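PDB 3K8G: outer membrane protein TP0453 from Treponema pallidum, which alters membrane permeability at acidic pH, associates with the outer membrane as a lipoprotein and might take part in ligand transport. Local coordinates for residues 199-204 / 238-243; 17-22 / 58-63; 51-56 / 75-80; 24-29 / 160-165. All coordinates share one frame; numbering follows the deposited sequence.

Contact 1: 199-204 / 238-243; sequences EYLYTL and IEDGTI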
loop_
_atom_site.group_PDB
_atom_site.type_symbol
_atom_site.label_atom_id
_atom_site.label_comp_id
_atom_site.label_asym_id
_atom_site.label_seq_id
_atom_site.Cartn_x
_atom_site.Cartn_y
_atom_site.Cartn_z
ATOM N N GLU A 199 -16.316 5.400 -6.254
ATOM C CA GLU A 199 -16.203 4.465 -5.130
ATOM C C GLU A 199 -15.424 3.222 -5.497
ATOM O O GLU A 199 -14.988 3.081 -6.645
ATOM C CB GLU A 199 -17.579 4.089 -4.607
ATOM C CG GLU A 199 -18.412 3.266 -5.562
ATOM C CD GLU A 199 -19.866 3.219 -5.141
ATOM O OE1 GLU A 199 -20.560 2.247 -5.508
ATOM O OE2 GLU A 199 -20.309 4.156 -4.440
ATOM N N TYR A 200 -15.247 2.335 -4.504
ATOM C CA TYR A 200 -14.562 1.062 -4.682
ATOM C C TYR A 200 -15.475 -0.078 -4.293
ATOM O O TYR A 200 -16.123 -0.009 -3.261
ATOM C CB TYR A 200 -13.226 1.039 -3.863
ATOM C CG TYR A 200 -12.119 1.695 -4.647
ATOM C CD1 TYR A 200 -12.012 3.075 -4.714
ATOM C CD2 TYR A 200 -11.232 0.929 -5.406
ATOM C CE1 TYR A 200 -10.999 3.694 -5.481
ATOM C CE2 TYR A 200 -10.226 1.538 -6.184
ATOM C CZ TYR A 200 -10.109 2.907 -6.199
ATOM O OH TYR A 200 -9.114 3.475 -6.985
ATOM N N LEU A 201 -15.551 -1.110 -5.139
ATOM C CA LEU A 201 -16.200 -2.369 -4.806
ATOM C C LEU A 201 -15.128 -3.272 -4.188
ATOM O O LEU A 201 -13.991 -3.257 -4.667
ATOM C CB LEU A 201 -16.648 -3.068 -6.090
ATOM C CG LEU A 201 -18.119 -3.027 -6.494
ATOM C CD1 LEU A 201 -18.211 -3.238 -7.995
ATOM C CD2 LEU A 201 -18.941 -4.081 -5.739
ATOM N N TYR A 202 -15.461 -4.054 -3.170
ATOM C CA TYR A 202 -14.392 -4.912 -2.581
ATOM C C TYR A 202 -14.835 -6.292 -2.163
ATOM O O TYR A 202 -16.041 -6.551 -1.996
ATOM C CB TYR A 202 -13.671 -4.205 -1.419
ATOM C CG TYR A 202 -14.548 -3.911 -0.244
ATOM C CD1 TYR A 202 -15.119 -2.647 -0.092
ATOM C CD2 TYR A 202 -14.818 -4.888 0.717
ATOM C CE1 TYR A 202 -15.938 -2.358 0.979
ATOM C CE2 TYR A 202 -15.649 -4.609 1.790
ATOM C CZ TYR A 202 -16.189 -3.337 1.911
ATOM O OH TYR A 202 -16.996 -3.044 2.972
ATOM N N THR A 203 -13.846 -7.187 -2.011
ATOM C CA THR A 203 -14.061 -8.477 -1.386
ATOM C C THR A 203 -12.981 -8.542 -0.343
ATOM O O THR A 203 -11.846 -8.095 -0.580
ATOM C CB THR A 203 -13.781 -9.691 -2.317
ATOM O OG1 THR A 203 -14.451 -9.534 -3.558
ATOM C CG2 THR A 203 -14.289 -10.977 -1.679
ATOM N N LEU A 204 -13.311 -9.144 0.783
ATOM C CA LEU A 204 -12.299 -9.373 1.810
ATOM C C LEU A 204 -12.511 -10.721 2.465
ATOM O O LEU A 204 -13.620 -11.312 2.421
ATOM C CB LEU A 204 -12.258 -8.229 2.836
ATOM C CG LEU A 204 -13.450 -7.986 3.782
ATOM C CD1 LEU A 204 -13.418 -8.927 5.021
ATOM C CD2 LEU A 204 -13.466 -6.537 4.257
ATOM N N ILE A 238 -16.601 -11.316 2.890
ATOM C CA ILE A 238 -17.509 -10.252 2.538
ATOM C C ILE A 238 -17.270 -9.959 1.078
ATOM O O ILE A 238 -16.138 -9.667 0.670
ATOM C CB ILE A 238 -17.276 -8.996 3.393
ATOM C CG1 ILE A 238 -17.412 -9.362 4.889
ATOM C CG2 ILE A 238 -18.257 -7.877 2.973
ATOM C CD1 ILE A 238 -17.178 -8.224 5.854
ATOM N N GLU A 239 -18.315 -10.071 0.260
ATOM C CA GLU A 239 -18.161 -9.648 -1.127
ATOM C C GLU A 239 -19.177 -8.609 -1.565
ATOM O O GLU A 239 -20.328 -8.593 -1.109
ATOM C CB GLU A 239 -18.120 -10.855 -2.067
ATOM C CG GLU A 239 -18.988 -12.023 -1.615
ATOM C CD GLU A 239 -18.512 -13.372 -2.148
ATOM O OE1 GLU A 239 -17.747 -13.408 -3.141
ATOM O OE2 GLU A 239 -18.891 -14.406 -1.558
ATOM N N ASP A 240 -18.715 -7.738 -2.448
ATOM C CA ASP A 240 -19.523 -6.708 -3.066
ATOM C C ASP A 240 -19.823 -5.598 -2.072
ATOM O O ASP A 240 -20.851 -4.959 -2.164
ATOM C CB ASP A 240 -20.811 -7.292 -3.661
ATOM C CG ASP A 240 -20.547 -8.455 -4.602
ATOM O OD1 ASP A 240 -21.228 -9.509 -4.461
ATOM O OD2 ASP A 240 -19.660 -8.314 -5.479
ATOM N N GLY A 241 -18.914 -5.375 -1.123
ATOM C CA GLY A 241 -19.003 -4.197 -0.263
ATOM C C GLY A 241 -18.637 -2.979 -1.084
ATOM O O GLY A 241 -17.990 -3.110 -2.136
ATOM N N THR A 242 -19.057 -1.798 -0.632
ATOM C CA THR A 242 -18.659 -0.538 -1.271
ATOM C C THR A 242 -18.134 0.473 -0.253
ATOM O O THR A 242 -18.584 0.511 0.878
ATOM C CB THR A 242 -19.823 0.116 -2.026
ATOM O OG1 THR A 242 -20.930 0.260 -1.128
ATOM C CG2 THR A 242 -20.242 -0.759 -3.227
ATOM N N ILE A 243 -17.181 1.288 -0.671
ATOM C CA ILE A 243 -16.634 2.382 0.122
ATOM C C ILE A 243 -16.246 3.464 -0.875
ATOM O O ILE A 243 -15.740 3.146 -1.962
ATOM C CB ILE A 243 -15.376 1.915 0.943
ATOM C CG1 ILE A 243 -14.799 3.054 1.804
ATOM C CG2 ILE A 243 -14.303 1.301 0.018
ATOM C CD1 ILE A 243 -13.727 2.593 2.802
#
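A G1 beta bulge joins Y202 of strand 199-207 to D240 and G241 of strand 235-244. The strands run antiparallel, and Y202 faces both bulge residues. Y202 O accepts a bond from G241 N at 3.2 Å and a weak one from D240 N. Y202 N binds G241 O at 2.9 Å. Regular pairing flanks the bulge. Y200 and I243 exchange two backbone bonds, and so do L204 and I238. The Y202 ring lies over G241. G241 CA sits 3.8 Å from the ring centroid, over the face and offset toward the rim, a CH-pi contact. Y202 CG stands between the backbone N and the carbonyl carbon (chi1 64°), and the ring beyond it comes nearer the partner strand. G241 has no side chain, and the ring packs on its CA and C. I243 CG2 approaches Y202 CD1 obliquely at 4.0 Å. L204 and I238 lie side by side, with their CD1 atoms 3.9 Å apart. On the other face T203 CG2 meets E239 CB at 3.9 Å. E239 OE2 is hydrogen-bonded to H230 NE2 of strand 228-232. D240, the first bulge residue, has the positive phi (74°) of a G1 bulge, a place glycine usually takes, within the beta-half-barrel.

Contact 2: 17-22 / 58-63; sequences SGADVY and YGAFFA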
loop_
_atom_site.group_PDB
_atom_site.type_symbol
_atom_site.label_atom_id
_atom_site.label_comp_id
_atom_site.label_asym_id
_atom_site.label_seq_id
_atom_site.Cartn_x
_atom_site.Cartn_y
_atom_site.Cartn_z
ATOM N N SER A 17 10.397 -7.387 4.724
ATOM C CA SER A 17 9.671 -8.257 5.643
ATOM C C SER A 17 9.236 -7.579 6.936
ATOM O O SER A 17 9.868 -6.656 7.384
ATOM C CB SER A 17 10.640 -9.402 6.079
ATOM O OG SER A 17 10.654 -10.312 5.039
ATOM N N GLY A 18 8.227 -8.163 7.575
ATOM C CA GLY A 18 7.799 -7.792 8.919
ATOM C C GLY A 18 6.847 -6.602 8.969
ATOM O O GLY A 18 6.675 -6.010 10.031
ATOM N N ALA A 19 6.233 -6.238 7.839
ATOM C CA ALA A 19 5.382 -5.055 7.818
ATOM C C ALA A 19 3.998 -5.388 8.482
ATOM O O ALA A 19 3.545 -6.539 8.465
ATOM C CB ALA A 19 5.169 -4.552 6.327
ATOM N N ASP A 20 3.320 -4.382 8.993
ATOM C CA ASP A 20 1.945 -4.562 9.477
ATOM C C ASP A 20 0.903 -4.578 8.358
ATOM O O ASP A 20 -0.160 -5.213 8.507
ATOM C CB ASP A 20 1.648 -3.456 10.449
ATOM C CG ASP A 20 2.576 -3.508 11.630
ATOM O OD1 ASP A 20 2.259 -4.281 12.522
ATOM O OD2 ASP A 20 3.649 -2.862 11.637
ATOM N N VAL A 21 1.175 -3.839 7.267
ATOM C CA VAL A 21 0.258 -3.789 6.087
ATOM C C VAL A 21 1.086 -3.848 4.810
ATOM O O VAL A 21 2.113 -3.168 4.737
ATOM C CB VAL A 21 -0.586 -2.478 6.026
ATOM C CG1 VAL A 21 -1.508 -2.454 4.792
ATOM C CG2 VAL A 21 -1.404 -2.283 7.325
ATOM N N TYR A 22 0.680 -4.703 3.851
ATOM C CA TYR A 22 1.292 -4.701 2.534
ATOM C C TYR A 22 0.239 -4.177 1.577
ATOM O O TYR A 22 -0.951 -4.476 1.751
ATOM C CB TYR A 22 1.746 -6.120 2.106
ATOM C CG TYR A 22 3.021 -6.499 2.827
ATOM C CD1 TYR A 22 4.280 -6.055 2.360
ATOM C CD2 TYR A 22 2.961 -7.270 3.997
ATOM C CE1 TYR A 22 5.471 -6.407 3.061
ATOM C CE2 TYR A 22 4.169 -7.600 4.723
ATOM C CZ TYR A 22 5.380 -7.172 4.231
ATOM O OH TYR A 22 6.508 -7.450 4.956
ATOM N N TYR A 58 4.189 -0.800 -5.002
ATOM C CA TYR A 58 4.204 -1.843 -3.966
ATOM C C TYR A 58 4.538 -1.135 -2.666
ATOM O O TYR A 58 5.444 -0.291 -2.640
ATOM C CB TYR A 58 5.306 -2.857 -4.284
ATOM C CG TYR A 58 5.150 -3.499 -5.624
ATOM C CD1 TYR A 58 4.564 -4.760 -5.739
ATOM C CD2 TYR A 58 5.564 -2.845 -6.790
ATOM C CE1 TYR A 58 4.407 -5.374 -6.981
ATOM C CE2 TYR A 58 5.396 -3.450 -8.049
ATOM C CZ TYR A 58 4.813 -4.713 -8.127
ATOM O OH TYR A 58 4.649 -5.331 -9.356
ATOM N N GLY A 59 3.805 -1.420 -1.588
ATOM C CA GLY A 59 4.049 -0.677 -0.376
ATOM C C GLY A 59 4.050 -1.583 0.850
ATOM O O GLY A 59 3.413 -2.620 0.864
ATOM N N ALA A 60 4.727 -1.125 1.891
ATOM C CA ALA A 60 4.722 -1.796 3.190
ATOM C C ALA A 60 4.648 -0.679 4.262
ATOM O O ALA A 60 5.401 0.311 4.191
ATOM C CB ALA A 60 5.970 -2.617 3.359
ATOM N N PHE A 61 3.713 -0.820 5.197
ATOM C CA PHE A 61 3.638 0.097 6.358
ATOM C C PHE A 61 4.122 -0.607 7.635
ATOM O O PHE A 61 3.671 -1.728 7.940
ATOM C CB PHE A 61 2.190 0.547 6.581
ATOM C CG PHE A 61 2.014 1.287 7.888
ATOM C CD1 PHE A 61 2.577 2.535 8.055
ATOM C CD2 PHE A 61 1.339 0.701 8.940
ATOM C CE1 PHE A 61 2.434 3.226 9.283
ATOM C CE2 PHE A 61 1.206 1.371 10.154
ATOM C CZ PHE A 61 1.770 2.638 10.308
ATOM N N PHE A 62 5.019 0.049 8.372
ATOM C CA PHE A 62 5.561 -0.485 9.633
ATOM C C PHE A 62 5.119 0.374 10.810
ATOM O O PHE A 62 5.530 1.522 10.921
ATOM C CB PHE A 62 7.102 -0.533 9.569
ATOM C CG PHE A 62 7.633 -1.427 8.483
ATOM C CD1 PHE A 62 8.062 -2.719 8.796
ATOM C CD2 PHE A 62 7.704 -0.990 7.168
ATOM C CE1 PHE A 62 8.562 -3.571 7.814
ATOM C CE2 PHE A 62 8.177 -1.849 6.165
ATOM C CZ PHE A 62 8.615 -3.138 6.519
ATOM N N ALA A 63 4.270 -0.171 11.682
ATOM C CA ALA A 63 3.669 0.617 12.739
ATOM C C ALA A 63 4.695 1.103 13.773
ATOM O O ALA A 63 4.605 2.238 14.255
ATOM C CB ALA A 63 2.587 -0.191 13.463
#
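A classic beta bulge opens the pairing of strand 21-26 with strand 54-62, two antiparallel neighbours in the beta-half-barrel. D20 and V21 both face F61. F61 O takes D20 N at 2.9 Å and, weakly, V21 N. In return F61 N gives a bond to V21 O at 2.9 Å. The next pair, Y22 with A60, is non-hydrogen-bonded.

A19 fills the angle between two rings. Its CB lies over one face of the F62 ring, 3.9 Å from the centroid, in a CH-pi contact. The same CB stands over a face of the Y22 ring, offset toward the rim, and touches A60 CB at 3.6 Å. Y22 CE1 also reaches A60 CB. S17 O comes to the edge of the F62 ring, in its plane, 3.4 Å from CE1. R69 of strand 67-74 makes a cation-pi contact with the F62 ring.

The turn before the strand is tied to Y22. Y22 OH receives A19 N at 3.1 Å and is also hydrogen-bonded to G16 O. V21 and F61 meet through their CB atoms on the other side of the pairing. At the end of strand 54-62, the D20 carboxylate holds the backbone. A63 N points almost straight at D20 OD2, 2.8 Å away with an angle of 174° at the hydrogen, and meets it from above the carboxylate plane.

Contact 3: 51-56 / 75-80; sequences VDRTTA and SYPYAF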
loop_
_atom_site.group_PDB
_atom_site.type_symbol
_atom_site.label_atom_id
_atom_site.label_comp_id
_atom_site.label_asym_id
_atom_site.label_seq_id
_atom_site.Cartn_x
_atom_site.Cartn_y
_atom_site.Cartn_z
ATOM N N VAL A 51 4.335 9.542 -9.657
ATOM C CA VAL A 51 3.158 8.662 -9.810
ATOM C C VAL A 51 2.642 8.682 -11.237
ATOM O O VAL A 51 2.304 7.630 -11.772
ATOM C CB VAL A 51 2.023 8.957 -8.789
ATOM C CG1 VAL A 51 0.897 7.938 -8.912
ATOM C CG2 VAL A 51 2.546 8.839 -7.417
ATOM N N ASP A 52 2.619 9.869 -11.865
ATOM C CA ASP A 52 2.171 10.003 -13.262
ATOM C C ASP A 52 3.024 9.231 -14.272
ATOM O O ASP A 52 2.575 8.965 -15.389
ATOM C CB ASP A 52 2.028 11.486 -13.659
ATOM C CG ASP A 52 0.945 12.208 -12.840
ATOM O OD1 ASP A 52 0.943 13.452 -12.794
ATOM O OD2 ASP A 52 0.093 11.530 -12.227
ATOM N N ARG A 53 4.226 8.834 -13.862
ATOM C CA ARG A 53 5.110 7.997 -14.685
ATOM C C ARG A 53 5.260 6.531 -14.178
ATOM O O ARG A 53 6.147 5.805 -14.628
ATOM C CB ARG A 53 6.494 8.652 -14.765
ATOM C CG ARG A 53 6.484 10.033 -15.479
ATOM C CD ARG A 53 7.873 10.431 -15.930
ATOM N NE ARG A 53 8.294 9.623 -17.072
ATOM C CZ ARG A 53 8.164 9.974 -18.349
ATOM N NH1 ARG A 53 7.633 11.148 -18.686
ATOM N NH2 ARG A 53 8.575 9.138 -19.290
ATOM N N THR A 54 4.386 6.115 -13.264
ATOM C CA THR A 54 4.484 4.809 -12.585
ATOM C C THR A 54 3.370 3.873 -13.058
ATOM O O THR A 54 2.232 4.313 -13.193
ATOM C CB THR A 54 4.400 5.032 -11.079
ATOM O OG1 THR A 54 5.463 5.901 -10.695
ATOM C CG2 THR A 54 4.508 3.702 -10.257
ATOM N N THR A 55 3.693 2.605 -13.336
ATOM C CA THR A 55 2.650 1.650 -13.710
ATOM C C THR A 55 2.091 0.917 -12.478
ATOM O O THR A 55 0.893 0.585 -12.454
ATOM C CB THR A 55 3.112 0.621 -14.783
ATOM O OG1 THR A 55 4.268 -0.061 -14.311
ATOM C CG2 THR A 55 3.495 1.329 -16.103
ATOM N N ALA A 56 2.942 0.684 -11.464
ATOM C CA ALA A 56 2.507 -0.054 -10.271
ATOM C C ALA A 56 3.313 0.357 -9.042
ATOM O O ALA A 56 4.511 0.635 -9.140
ATOM C CB ALA A 56 2.643 -1.570 -10.498
ATOM N N SER A 75 8.677 4.529 -15.701
ATOM C CA SER A 75 9.632 5.055 -16.698
ATOM C C SER A 75 10.120 6.381 -16.143
ATOM O O SER A 75 9.359 7.341 -16.053
ATOM C CB SER A 75 8.929 5.247 -18.043
ATOM O OG SER A 75 9.855 5.652 -19.046
ATOM N N TYR A 76 11.359 6.401 -15.681
ATOM C CA TYR A 76 11.897 7.568 -15.002
ATOM C C TYR A 76 13.197 8.042 -15.680
ATOM O O TYR A 76 14.278 7.976 -15.080
ATOM C CB TYR A 76 12.138 7.265 -13.532
ATOM C CG TYR A 76 10.971 6.580 -12.811
ATOM C CD1 TYR A 76 9.781 7.253 -12.590
ATOM C CD2 TYR A 76 11.079 5.261 -12.359
ATOM C CE1 TYR A 76 8.724 6.650 -11.934
ATOM C CE2 TYR A 76 10.028 4.652 -11.692
ATOM C CZ TYR A 76 8.867 5.348 -11.474
ATOM O OH TYR A 76 7.814 4.764 -10.810
ATOM N N PRO A 77 13.086 8.522 -16.937
ATOM C CA PRO A 77 14.253 9.006 -17.697
ATOM C C PRO A 77 14.954 10.186 -17.031
ATOM O O PRO A 77 14.355 10.905 -16.247
ATOM C CB PRO A 77 13.659 9.453 -19.044
ATOM C CG PRO A 77 12.302 8.914 -19.117
ATOM C CD PRO A 77 11.827 8.700 -17.687
ATOM N N TYR A 78 16.219 10.386 -17.372
ATOM C CA TYR A 78 17.027 11.493 -16.835
ATOM C C TYR A 78 16.366 12.864 -17.009
ATOM O O TYR A 78 16.446 13.708 -16.124
ATOM C CB TYR A 78 18.409 11.496 -17.492
ATOM C CG TYR A 78 19.317 12.614 -17.013
ATOM C CD1 TYR A 78 19.694 13.656 -17.871
ATOM C CD2 TYR A 78 19.797 12.631 -15.703
ATOM C CE1 TYR A 78 20.540 14.678 -17.428
ATOM C CE2 TYR A 78 20.631 13.640 -15.254
ATOM C CZ TYR A 78 20.998 14.660 -16.114
ATOM O OH TYR A 78 21.823 15.653 -15.643
ATOM N N ALA A 79 15.703 13.063 -18.146
ATOM C CA ALA A 79 15.092 14.352 -18.492
ATOM C C ALA A 79 13.943 14.641 -17.541
ATOM O O ALA A 79 13.588 15.800 -17.302
ATOM C CB ALA A 79 14.605 14.347 -19.944
ATOM N N PHE A 80 13.354 13.579 -17.000
ATOM C CA PHE A 80 12.311 13.738 -15.993
ATOM C C PHE A 80 12.936 14.005 -14.630
ATOM O O PHE A 80 12.633 15.015 -13.996
ATOM C CB PHE A 80 11.401 12.503 -15.947
ATOM C CG PHE A 80 10.535 12.433 -14.719
ATOM C CD1 PHE A 80 9.510 13.346 -14.520
ATOM C CD2 PHE A 80 10.753 11.443 -13.755
ATOM C CE1 PHE A 80 8.721 13.290 -13.394
ATOM C CE2 PHE A 80 9.964 11.381 -12.621
ATOM C CZ PHE A 80 8.944 12.298 -12.443
#
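R53 and T54, at the junction of helix 45-52 with strand 54-62, meet S75, Y76, P77 and F80, which lead into helix 78-81. The contact joins two helix-strand connections at one end of the beta-half-barrel. The segments include the end of one proposed amphipathic helix, 44-52, and the start of another, 78-87.

Hydrogen bonds come first. R53 and S75 bind each other twice. S75 N donates to R53 O at 3.0 Å, and R53 NE donates to S75 O at 2.7 Å. Both are nearly straight (163°), and in the second S75 O lies in the guanidinium plane. It helps to orient the guanidinium beside 75-77. A third bond links two side chains: Y76 OH donates to T54 OG1 at 2.6 Å. T54 OG1 lies in the plane of the Y76 ring, at its edge. T54 OG1 is also bonded to I50 O, in the last turns of helix 45-52. The Y76 hydroxyl has a further weak bond to S118 OG.

Van der Waals contacts make up the rest. The R53 chain is bent at chi3 (72°), which places NE. R53 NH2 and P77 CD come within 3.7 Å, the two side chains meeting tip to tip. P77 is the N-cap residue of helix 78-81. F80 packs on K49 and I50 of helix 45-52. R53 and F80 slide past each other in opposite directions. R53 CD lies over the centre of the F80 ring, 3.6 Å from the centroid, a CH-pi contact made by a methylene and not by the guanidinium.

Contact 4: 24-29 / 160-165; sequences YFPVAG and QTVALY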
loop_
_atom_site.group_PDB
_atom_site.type_symbol
_atom_site.label_atom_id
_atom_site.label_comp_id
_atom_site.label_asym_id
_atom_site.label_seq_id
_atom_site.Cartn_x
_atom_site.Cartn_y
_atom_site.Cartn_z
ATOM N N TYR A 24 -0.657 -3.101 -2.730
ATOM C CA TYR A 24 -0.284 -3.063 -4.117
ATOM C C TYR A 24 -1.350 -2.252 -4.885
ATOM O O TYR A 24 -2.544 -2.554 -4.798
ATOM C CB TYR A 24 -0.183 -4.502 -4.654
ATOM C CG TYR A 24 -0.107 -4.542 -6.149
ATOM C CD1 TYR A 24 1.065 -4.231 -6.817
ATOM C CD2 TYR A 24 -1.233 -4.896 -6.900
ATOM C CE1 TYR A 24 1.116 -4.262 -8.250
ATOM C CE2 TYR A 24 -1.205 -4.921 -8.322
ATOM C CZ TYR A 24 -0.030 -4.626 -8.971
ATOM O OH TYR A 24 -0.028 -4.675 -10.352
ATOM N N PHE A 25 -0.907 -1.232 -5.629
ATOM C CA PHE A 25 -1.818 -0.398 -6.433
ATOM C C PHE A 25 -1.354 -0.392 -7.900
ATOM O O PHE A 25 -0.334 0.217 -8.192
ATOM C CB PHE A 25 -1.721 1.065 -6.001
ATOM C CG PHE A 25 -2.152 1.349 -4.577
ATOM C CD1 PHE A 25 -3.414 1.870 -4.310
ATOM C CD2 PHE A 25 -1.262 1.196 -3.524
ATOM C CE1 PHE A 25 -3.816 2.169 -3.012
ATOM C CE2 PHE A 25 -1.656 1.490 -2.217
ATOM C CZ PHE A 25 -2.923 1.972 -1.960
ATOM N N PRO A 26 -2.113 -1.016 -8.818
ATOM C CA PRO A 26 -1.902 -0.669 -10.233
ATOM C C PRO A 26 -2.284 0.803 -10.421
ATOM O O PRO A 26 -3.329 1.212 -9.957
ATOM C CB PRO A 26 -2.862 -1.603 -10.995
ATOM C CG PRO A 26 -3.628 -2.406 -9.957
ATOM C CD PRO A 26 -3.248 -1.934 -8.589
ATOM N N VAL A 27 -1.432 1.616 -11.032
ATOM C CA VAL A 27 -1.758 3.051 -11.128
ATOM C C VAL A 27 -2.955 3.297 -12.072
ATOM O O VAL A 27 -3.822 4.089 -11.749
ATOM C CB VAL A 27 -0.535 3.903 -11.499
ATOM C CG1 VAL A 27 -0.907 5.382 -11.709
ATOM C CG2 VAL A 27 0.544 3.761 -10.379
ATOM N N ALA A 28 -2.996 2.607 -13.210
ATOM C CA ALA A 28 -4.137 2.747 -14.172
ATOM C C ALA A 28 -5.464 2.323 -13.546
ATOM O O ALA A 28 -5.599 1.203 -13.018
ATOM C CB ALA A 28 -3.871 1.981 -15.452
ATOM N N GLY A 29 -6.430 3.243 -13.569
ATOM C CA GLY A 29 -7.748 3.022 -12.969
ATOM C C GLY A 29 -7.852 3.447 -11.514
ATOM O O GLY A 29 -8.966 3.513 -10.951
ATOM N N GLN A 160 -6.738 -4.058 -12.629
ATOM C CA GLN A 160 -6.635 -2.771 -11.924
ATOM C C GLN A 160 -7.056 -2.897 -10.446
ATOM O O GLN A 160 -7.352 -1.912 -9.777
ATOM C CB GLN A 160 -7.476 -1.720 -12.644
ATOM C CG GLN A 160 -7.145 -1.707 -14.169
ATOM C CD GLN A 160 -7.672 -0.489 -14.880
ATOM O OE1 GLN A 160 -8.692 0.077 -14.483
ATOM N NE2 GLN A 160 -6.981 -0.079 -15.944
ATOM N N THR A 161 -7.056 -4.130 -9.954
ATOM C CA THR A 161 -7.404 -4.428 -8.557
ATOM C C THR A 161 -6.289 -3.950 -7.619
ATOM O O THR A 161 -5.126 -4.279 -7.813
ATOM C CB THR A 161 -7.665 -5.926 -8.381
ATOM O OG1 THR A 161 -8.778 -6.300 -9.204
ATOM C CG2 THR A 161 -8.029 -6.275 -6.939
ATOM N N VAL A 162 -6.691 -3.199 -6.603
ATOM C CA VAL A 162 -5.857 -2.765 -5.483
ATOM C C VAL A 162 -5.893 -3.900 -4.438
ATOM O O VAL A 162 -6.962 -4.435 -4.147
ATOM C CB VAL A 162 -6.420 -1.462 -4.867
ATOM C CG1 VAL A 162 -5.638 -1.030 -3.568
ATOM C CG2 VAL A 162 -6.409 -0.332 -5.894
ATOM N N ALA A 163 -4.724 -4.292 -3.919
ATOM C CA ALA A 163 -4.659 -5.411 -2.943
ATOM C C ALA A 163 -4.065 -4.942 -1.612
ATOM O O ALA A 163 -3.064 -4.226 -1.601
ATOM C CB ALA A 163 -3.821 -6.594 -3.543
ATOM N N LEU A 164 -4.659 -5.353 -0.482
ATOM C CA LEU A 164 -4.043 -5.061 0.793
ATOM C C LEU A 164 -3.965 -6.347 1.586
ATOM O O LEU A 164 -4.876 -7.178 1.512
ATOM C CB LEU A 164 -4.830 -4.019 1.602
ATOM C CG LEU A 164 -4.562 -2.541 1.226
ATOM C CD1 LEU A 164 -5.520 -2.126 0.148
ATOM C CD2 LEU A 164 -4.731 -1.665 2.463
ATOM N N TYR A 165 -2.863 -6.516 2.305
ATOM C CA TYR A 165 -2.784 -7.604 3.258
ATOM C C TYR A 165 -2.490 -7.016 4.631
ATOM O O TYR A 165 -1.467 -6.328 4.813
ATOM C CB TYR A 165 -1.680 -8.577 2.851
ATOM C CG TYR A 165 -1.553 -9.733 3.848
ATOM C CD1 TYR A 165 -2.652 -10.534 4.115
ATOM C CD2 TYR A 165 -0.333 -10.033 4.493
ATOM C CE1 TYR A 165 -2.573 -11.596 5.003
ATOM C CE2 TYR A 165 -0.259 -11.131 5.375
ATOM C CZ TYR A 165 -1.402 -11.897 5.611
ATOM O OH TYR A 165 -1.417 -12.982 6.482
#
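Y24 and A163 form the antiparallel hydrogen-bonded pair that joins strand 21-26 to strand 162-166 in the middle of the beta-half-barrel. This end is tight. Y24 N binds A163 O, and A163 N binds Y24 O, both at 2.9 Å. Each donor lies in the carbonyl plane of its acceptor. The side chains of this pair share one face, where helix 147-153 packs on both Y24 and A163. On the opposite face V162 meets the F25 ring obliquely. V162 CG1, anti to its backbone N (chi1 174°), is the branch nearest F25 CE1, at 3.7 Å. Helix 31-41 packs on the same F25.

Beyond F25 the bonded pairing stops. P26 has no N-H to give, and its ring CD rests on T161 O at 3.1 Å. N30 ND2 bridges the two chains here, bonding both P26 O and Q160 O. The far end is looser and more exposed, at A28 and Q160. The extended Q160 side chain lies by the A28 backbone, with CD 3.3 Å from A28 O. No hydrogen bond forms between Q160 NE2 and A28 O, because the angle is poor. G29 has positive phi (90°), and its CA lies 3.4 Å from Q160 OE1.

How the contacts relate
From the N terminus, strand 21-26 serves two contacts. Its start pairs with strand 54-62 in contact 2, closing a loop that holds helices 31-41 and 45-52. Its end pairs with strand 162-166 in contact 4, a much longer closure. These two cross along the chain, and Y24 packs on Y58 between them. Contact 3 closes a short hairpin of strands 54-62 and 67-74. It crosses contact 2 and falls wholly within the span of contact 4, joined to it by a probable T55 O to V27 N bond. Contact 1 follows in series. It ties strands 199-207 and 235-244, and Y200 touches V162 and G29 of contact 4.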